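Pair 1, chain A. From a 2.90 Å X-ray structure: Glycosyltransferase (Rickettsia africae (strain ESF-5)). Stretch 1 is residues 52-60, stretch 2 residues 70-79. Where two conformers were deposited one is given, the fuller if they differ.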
# COMPACT_ATOMS: atom_id res chain seq x y z
N THR A 52 21.17 -7.92 9.84
CA THR A 52 20.48 -9.14 10.24
C THR A 52 19.01 -8.83 10.50
O THR A 52 18.68 -8.21 11.52
CB THR A 52 21.13 -9.76 11.48
OG1 THR A 52 22.45 -10.21 11.15
CG2 THR A 52 20.30 -10.93 11.98
N PRO A 53 18.10 -9.22 9.61
CA PRO A 53 16.68 -9.05 9.89
C PRO A 53 16.11 -10.24 10.63
O PRO A 53 16.49 -11.39 10.41
CB PRO A 53 16.07 -8.93 8.49
CG PRO A 53 16.95 -9.79 7.65
CD PRO A 53 18.34 -9.67 8.23
N ILE A 54 15.19 -9.94 11.54
CA ILE A 54 14.40 -10.94 12.25
C ILE A 54 12.96 -10.44 12.23
O ILE A 54 12.71 -9.24 12.38
CB ILE A 54 14.89 -11.16 13.69
CG1 ILE A 54 16.34 -11.64 13.71
CG2 ILE A 54 14.00 -12.16 14.42
CD1 ILE A 54 16.90 -11.84 15.10
N ILE A 55 12.02 -11.36 12.02
CA ILE A 55 10.61 -11.01 11.96
C ILE A 55 9.85 -11.88 12.95
O ILE A 55 9.87 -13.11 12.85
CB ILE A 55 10.03 -11.16 10.54
CG1 ILE A 55 10.65 -10.10 9.63
CG2 ILE A 55 8.52 -11.01 10.56
CD1 ILE A 55 10.33 -10.30 8.18
N ILE A 56 9.18 -11.24 13.91
CA ILE A 56 8.22 -11.91 14.77
C ILE A 56 6.83 -11.70 14.17
O ILE A 56 6.42 -10.56 13.90
CB ILE A 56 8.29 -11.36 16.21
CG1 ILE A 56 9.57 -11.83 16.88
CG2 ILE A 56 7.09 -11.83 17.01
CD1 ILE A 56 9.74 -11.29 18.29
N SER A 57 6.12 -12.80 13.95
CA SER A 57 4.81 -12.77 13.33
C SER A 57 3.92 -13.80 14.01
O SER A 57 4.40 -14.68 14.73
CB SER A 57 4.90 -13.05 11.82
OG SER A 57 3.65 -13.45 11.29
N VAL A 58 2.61 -13.69 13.77
CA VAL A 58 1.68 -14.71 14.23
C VAL A 58 1.69 -15.95 13.35
O VAL A 58 0.93 -16.88 13.61
CB VAL A 58 0.23 -14.18 14.29
CG1 VAL A 58 0.17 -12.89 15.10
CG2 VAL A 58 -0.31 -13.97 12.88
N GLY A 59 2.54 -15.98 12.32
CA GLY A 59 2.57 -17.10 11.42
C GLY A 59 1.76 -16.87 10.16
O GLY A 59 1.83 -15.79 9.56
N GLY A 60 0.99 -17.88 9.75
CA GLY A 60 0.17 -17.75 8.57
C GLY A 60 0.98 -17.73 7.28
O GLY A 60 2.18 -18.04 7.24
N ASP A 70 14.75 -16.84 3.04
CA ASP A 70 15.67 -17.24 4.10
C ASP A 70 15.88 -16.11 5.11
O ASP A 70 16.99 -15.62 5.32
CB ASP A 70 17.00 -17.72 3.52
CG ASP A 70 17.80 -18.55 4.51
OD1 ASP A 70 17.30 -18.78 5.64
OD2 ASP A 70 18.92 -18.98 4.16
N ILE A 71 14.78 -15.72 5.76
CA ILE A 71 14.78 -14.67 6.77
C ILE A 71 14.31 -15.29 8.08
O ILE A 71 13.26 -15.94 8.12
CB ILE A 71 13.87 -13.50 6.35
CG1 ILE A 71 14.41 -12.87 5.06
CG2 ILE A 71 13.76 -12.48 7.48
CD1 ILE A 71 13.39 -12.02 4.32
N LEU A 72 15.09 -15.09 9.14
CA LEU A 72 14.77 -15.71 10.42
C LEU A 72 13.44 -15.21 10.95
O LEU A 72 13.30 -14.02 11.25
CB LEU A 72 15.88 -15.43 11.43
CG LEU A 72 15.59 -16.04 12.80
CD1 LEU A 72 15.81 -17.55 12.78
CD2 LEU A 72 16.42 -15.37 13.89
N HIS A 73 12.46 -16.11 11.06
CA HIS A 73 11.13 -15.78 11.56
C HIS A 73 10.87 -16.50 12.87
O HIS A 73 11.25 -17.67 13.03
CB HIS A 73 10.04 -16.14 10.54
CG HIS A 73 8.66 -16.15 11.12
ND1 HIS A 73 8.02 -17.30 11.52
CD2 HIS A 73 7.80 -15.13 11.38
CE1 HIS A 73 6.83 -17.00 12.00
NE2 HIS A 73 6.67 -15.70 11.92
N ILE A 74 10.21 -15.81 13.79
CA ILE A 74 9.83 -16.36 15.09
C ILE A 74 8.32 -16.23 15.22
O ILE A 74 7.79 -15.11 15.26
CB ILE A 74 10.53 -15.64 16.25
CG1 ILE A 74 12.03 -15.93 16.22
CG2 ILE A 74 9.92 -16.04 17.58
CD1 ILE A 74 12.83 -15.04 17.13
N GLU A 75 7.62 -17.37 15.27
CA GLU A 75 6.19 -17.33 15.49
C GLU A 75 5.90 -16.98 16.95
O GLU A 75 6.68 -17.29 17.85
CB GLU A 75 5.55 -18.66 15.12
N MET A 76 4.78 -16.30 17.17
CA MET A 76 4.38 -15.82 18.49
C MET A 76 2.95 -15.31 18.39
O MET A 76 2.58 -14.71 17.38
CB MET A 76 5.32 -14.71 18.98
CG MET A 76 5.03 -14.21 20.39
SD MET A 76 6.19 -12.93 20.93
CE MET A 76 7.74 -13.84 20.88
N ASN A 77 2.17 -15.55 19.43
CA ASN A 77 0.73 -15.28 19.41
C ASN A 77 0.44 -14.03 20.21
O ASN A 77 0.57 -14.03 21.44
CB ASN A 77 -0.05 -16.48 19.95
CG ASN A 77 0.11 -17.72 19.08
OD1 ASN A 77 0.23 -17.62 17.86
ND2 ASN A 77 0.14 -18.89 19.72
N SER A 78 0.03 -12.96 19.52
CA SER A 78 -0.28 -11.70 20.17
C SER A 78 -1.68 -11.75 20.78
O SER A 78 -2.60 -12.34 20.21
CB SER A 78 -0.20 -10.55 19.17
OG SER A 78 -1.26 -10.61 18.23
N ASN A 79 -1.83 -11.12 21.95
CA ASN A 79 -3.13 -11.02 22.60
C ASN A 79 -3.19 -9.77 23.47
O ASN A 79 -2.87 -9.82 24.66
CB ASN A 79 -3.42 -12.27 23.43
CG ASN A 79 -4.81 -12.24 24.05
OD1 ASN A 79 -5.75 -11.72 23.45
ND2 ASN A 79 -4.94 -12.78 25.25

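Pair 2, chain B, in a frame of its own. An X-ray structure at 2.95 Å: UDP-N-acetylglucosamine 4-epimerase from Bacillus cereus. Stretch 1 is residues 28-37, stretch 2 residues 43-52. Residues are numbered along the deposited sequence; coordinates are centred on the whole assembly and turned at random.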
# COMPACT_ATOMS: atom_id res chain seq x y z
N THR B 28 24.18 -16.84 13.87
CA THR B 28 25.09 -15.71 13.83
C THR B 28 24.45 -14.47 13.22
O THR B 28 24.11 -14.46 12.03
CB THR B 28 26.33 -16.06 13.00
OG1 THR B 28 26.82 -17.36 13.38
CG2 THR B 28 27.41 -15.01 13.19
N PRO B 29 24.28 -13.42 14.02
CA PRO B 29 23.71 -12.17 13.53
C PRO B 29 24.75 -11.39 12.73
O PRO B 29 25.90 -11.30 13.15
CB PRO B 29 23.38 -11.40 14.81
CG PRO B 29 23.71 -12.31 15.95
CD PRO B 29 24.68 -13.31 15.43
N ILE B 30 24.35 -10.84 11.59
CA ILE B 30 25.20 -9.93 10.85
C ILE B 30 24.45 -8.63 10.60
O ILE B 30 23.56 -8.56 9.76
CB ILE B 30 25.70 -10.57 9.53
CG1 ILE B 30 26.89 -11.48 9.83
CG2 ILE B 30 26.10 -9.51 8.53
CD1 ILE B 30 27.21 -12.47 8.73
N ILE B 31 24.80 -7.61 11.38
CA ILE B 31 24.12 -6.31 11.34
C ILE B 31 24.49 -5.53 10.09
O ILE B 31 25.65 -5.21 9.89
CB ILE B 31 24.48 -5.43 12.57
CG1 ILE B 31 23.78 -5.92 13.84
CG2 ILE B 31 24.10 -4.00 12.32
CD1 ILE B 31 24.63 -6.85 14.70
N LEU B 32 23.50 -5.22 9.27
CA LEU B 32 23.67 -4.28 8.16
C LEU B 32 23.27 -2.88 8.58
O LEU B 32 22.21 -2.68 9.17
CB LEU B 32 22.84 -4.70 6.95
CG LEU B 32 23.61 -5.43 5.85
CD1 LEU B 32 24.43 -6.52 6.49
CD2 LEU B 32 22.65 -6.00 4.81
N THR B 33 24.13 -1.92 8.27
CA THR B 33 23.88 -0.53 8.62
C THR B 33 24.58 0.38 7.61
O THR B 33 25.55 -0.01 6.97
CB THR B 33 24.37 -0.23 10.05
OG1 THR B 33 24.19 1.16 10.35
CG2 THR B 33 25.83 -0.61 10.21
N ARG B 34 24.09 1.61 7.48
CA ARG B 34 24.68 2.58 6.56
C ARG B 34 25.96 3.19 7.12
O ARG B 34 26.75 3.78 6.38
CB ARG B 34 23.69 3.69 6.22
CG ARG B 34 22.71 3.33 5.12
CD ARG B 34 21.97 4.56 4.62
NE ARG B 34 21.37 4.37 3.30
CZ ARG B 34 20.07 4.18 3.08
NH1 ARG B 34 19.21 4.17 4.10
NH2 ARG B 34 19.63 4.01 1.83
N SER B 35 26.18 3.02 8.42
CA SER B 35 27.33 3.63 9.07
C SER B 35 27.42 3.29 10.55
O SER B 35 26.40 3.03 11.20
CB SER B 35 27.26 5.15 8.93
OG SER B 35 26.25 5.70 9.76
N ILE B 36 28.64 3.31 11.07
CA ILE B 36 28.86 3.22 12.51
C ILE B 36 29.94 4.17 13.04
O ILE B 36 30.92 4.48 12.33
CB ILE B 36 29.21 1.78 12.93
CG1 ILE B 36 29.57 0.96 11.68
CG2 ILE B 36 28.03 1.17 13.72
CD1 ILE B 36 30.64 -0.10 11.91
N GLY B 37 29.75 4.62 14.28
CA GLY B 37 30.73 5.42 15.01
C GLY B 37 30.55 5.29 16.52
O GLY B 37 31.46 4.92 17.27
N ASP B 43 30.00 -6.71 19.82
CA ASP B 43 30.85 -7.86 19.47
C ASP B 43 30.28 -8.68 18.32
O ASP B 43 30.81 -9.73 17.96
CB ASP B 43 31.08 -8.75 20.69
CG ASP B 43 32.12 -8.18 21.63
OD1 ASP B 43 32.78 -7.19 21.24
OD2 ASP B 43 32.27 -8.71 22.75
N TYR B 44 29.18 -8.18 17.76
CA TYR B 44 28.56 -8.78 16.59
C TYR B 44 29.32 -8.33 15.35
O TYR B 44 30.01 -7.31 15.38
CB TYR B 44 27.11 -8.32 16.49
CG TYR B 44 26.27 -8.56 17.73
CD1 TYR B 44 26.20 -9.81 18.32
CD2 TYR B 44 25.52 -7.53 18.29
CE1 TYR B 44 25.43 -10.04 19.44
CE2 TYR B 44 24.73 -7.75 19.42
CZ TYR B 44 24.69 -9.01 19.99
OH TYR B 44 23.92 -9.25 21.11
N GLU B 45 29.19 -9.07 14.25
CA GLU B 45 29.74 -8.59 12.99
C GLU B 45 28.85 -7.48 12.44
O GLU B 45 27.65 -7.69 12.22
CB GLU B 45 29.93 -9.73 11.97
CG GLU B 45 29.94 -9.26 10.50
CD GLU B 45 30.99 -9.95 9.61
OE1 GLU B 45 31.08 -11.20 9.57
OE2 GLU B 45 31.72 -9.21 8.92
N TYR B 46 29.42 -6.30 12.24
CA TYR B 46 28.75 -5.23 11.50
C TYR B 46 29.28 -5.22 10.06
O TYR B 46 30.48 -5.39 9.83
CB TYR B 46 28.99 -3.87 12.15
CG TYR B 46 28.34 -3.70 13.50
CD1 TYR B 46 28.96 -4.13 14.66
CD2 TYR B 46 27.10 -3.08 13.61
CE1 TYR B 46 28.36 -3.97 15.90
CE2 TYR B 46 26.49 -2.92 14.84
CZ TYR B 46 27.13 -3.37 15.98
OH TYR B 46 26.53 -3.20 17.20
N ARG B 47 28.38 -5.03 9.11
CA ARG B 47 28.75 -4.86 7.71
C ARG B 47 28.13 -3.58 7.18
O ARG B 47 26.91 -3.46 7.14
CB ARG B 47 28.30 -6.07 6.89
CG ARG B 47 29.25 -7.24 7.00
CD ARG B 47 28.71 -8.49 6.34
NE ARG B 47 29.47 -9.66 6.78
CZ ARG B 47 29.38 -10.87 6.23
NH1 ARG B 47 28.55 -11.10 5.22
NH2 ARG B 47 30.11 -11.86 6.71
N VAL B 48 28.96 -2.62 6.81
CA VAL B 48 28.47 -1.33 6.36
C VAL B 48 27.99 -1.44 4.92
O VAL B 48 28.65 -2.09 4.11
CB VAL B 48 29.56 -0.27 6.46
CG1 VAL B 48 29.12 1.01 5.78
CG2 VAL B 48 29.92 -0.04 7.91
N SER B 49 26.86 -0.83 4.61
CA SER B 49 26.30 -0.90 3.25
C SER B 49 25.63 0.40 2.80
O SER B 49 25.26 1.24 3.62
CB SER B 49 25.32 -2.06 3.13
OG SER B 49 24.68 -2.05 1.86
N ASP B 50 25.46 0.55 1.50
CA ASP B 50 24.80 1.74 0.97
C ASP B 50 23.47 1.36 0.35
O ASP B 50 22.82 2.17 -0.31
CB ASP B 50 25.69 2.48 -0.02
CG ASP B 50 25.95 1.69 -1.29
OD1 ASP B 50 25.42 0.57 -1.42
OD2 ASP B 50 26.67 2.19 -2.16
N TYR B 51 23.07 0.11 0.59
CA TYR B 51 21.79 -0.43 0.13
C TYR B 51 21.58 -0.29 -1.37
O TYR B 51 20.45 -0.19 -1.86
CB TYR B 51 20.62 0.13 0.94
CG TYR B 51 20.68 -0.31 2.38
CD1 TYR B 51 20.18 -1.54 2.77
CD2 TYR B 51 21.28 0.49 3.33
CE1 TYR B 51 20.27 -1.95 4.08
CE2 TYR B 51 21.37 0.09 4.64
CZ TYR B 51 20.86 -1.12 5.02
OH TYR B 51 20.95 -1.49 6.34
N THR B 52 22.68 -0.32 -2.11
CA THR B 52 22.59 -0.41 -3.54
C THR B 52 22.60 -1.89 -3.88
O THR B 52 23.11 -2.70 -3.10
CB THR B 52 23.75 0.32 -4.21
OG1 THR B 52 24.98 -0.19 -3.70
CG2 THR B 52 23.68 1.81 -3.93
O HOH W 1 26.73 3.67 3.40

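Pairs 1 and 2 are built on the same frame, two neighbouring parallel strands whose backbones superpose with an RMSD of 0.5 Å over 14 central residues. The strand axes approach to 4.7 Å in both and cross at -22° in pair 1 and -30° in pair 2. Four backbone hydrogen bonds recur at matched positions. In pair 1, Ile55(A) N donates to Leu72(A) O (3.1 Å) and Ile55(A) O accepts from Ile74(A) N (2.9 Å); Ser57(A) N then donates to Ile74(A) O (3.1 Å), and Ser57(A) O accepts from Met76(A) N (3.0 Å). In pair 2, Ile31(B) and Thr33(B) play these roles: Ile31(B) N to Glu45(B) O is 3.0 Å and Arg47(B) N to Ile31(B) O is 2.8 Å, while the bond from Thr33(B) N to Arg47(B) O is weak at 3.4 Å and that from Ser49(B) N to Thr33(B) O is 2.8 Å. Alternate residues of the first strand thus carry the ladder, as expected of parallel pairing.

The first strands begin alike. Pro53(A) matches Pro29(B), and each ring meets the residue that precedes the matched pair Leu72(A) and Glu45(B): Pro53(A) CG lies 4.2 Å from Ile71(A) CG2, and Pro29(B) CG lies 4.3 Å from Tyr44(B) CD1. Ile55(A) and Ile31(B) reach the same neighbours, with Ile55(A) CD1 4.1 Å from Ile71(A) CG2 and Ile31(B) CD1 3.4 Å from Tyr44(B) CB.

On the face bearing Ile54(A) and Ile56(A), pair 1 is wholly aliphatic across the strands. Ile54(A) CG1 packs 3.7 Å from Leu72(A) CD2, and Ile56(A) CG1 lies 4.0 Å from Ile74(A) CB. Pair 2 keeps aliphatic residues on the first strand, Ile30(B) and Leu32(B), but places charged ones opposite them. Glu45(B) and Arg47(B) form a salt bridge, Arg47(B) NH2 to Glu45(B) OE1 at 3.1 Å, and their aliphatic portions supply the packing surface: Ile30(B) CG1 is 3.8 Å from Glu45(B) CG, and Ile30(B) CG2 is 3.6 Å from Arg47(B) CD. Ile30(B) CD1 also lies over one face of the guanidinium.

The other face differs most at His73(A) and Tyr46(B), whose side-chain centres fall 4.3 Å apart although their CA atoms coincide within 0.5 Å. His73(A) has chi1 t, and its ring runs along the first strand, so that Ser57(A) CB sits at the ring edge, 3.2 Å from His73(A) NE2. Tyr46(B) has chi1 m; Ile31(B) CD1 lies over one face of its ring, Ile31(B) CG2 approaches Tyr46(B) CD2 to 3.4 Å, and Thr33(B) CG2 is at the edge.

Beyond the strands, Met76(A) CB packs 3.9 Å from Ile56(A) CG2. Its counterpart, the smaller Ser49(B), instead receives a hydrogen bond from Tyr51(B) N at Ser49(B) OG (3.0 Å), and Tyr51(B) carries its ring back to the first stretch, where Tyr51(B) CE2 lies 3.5 Å from Arg34(B) CG.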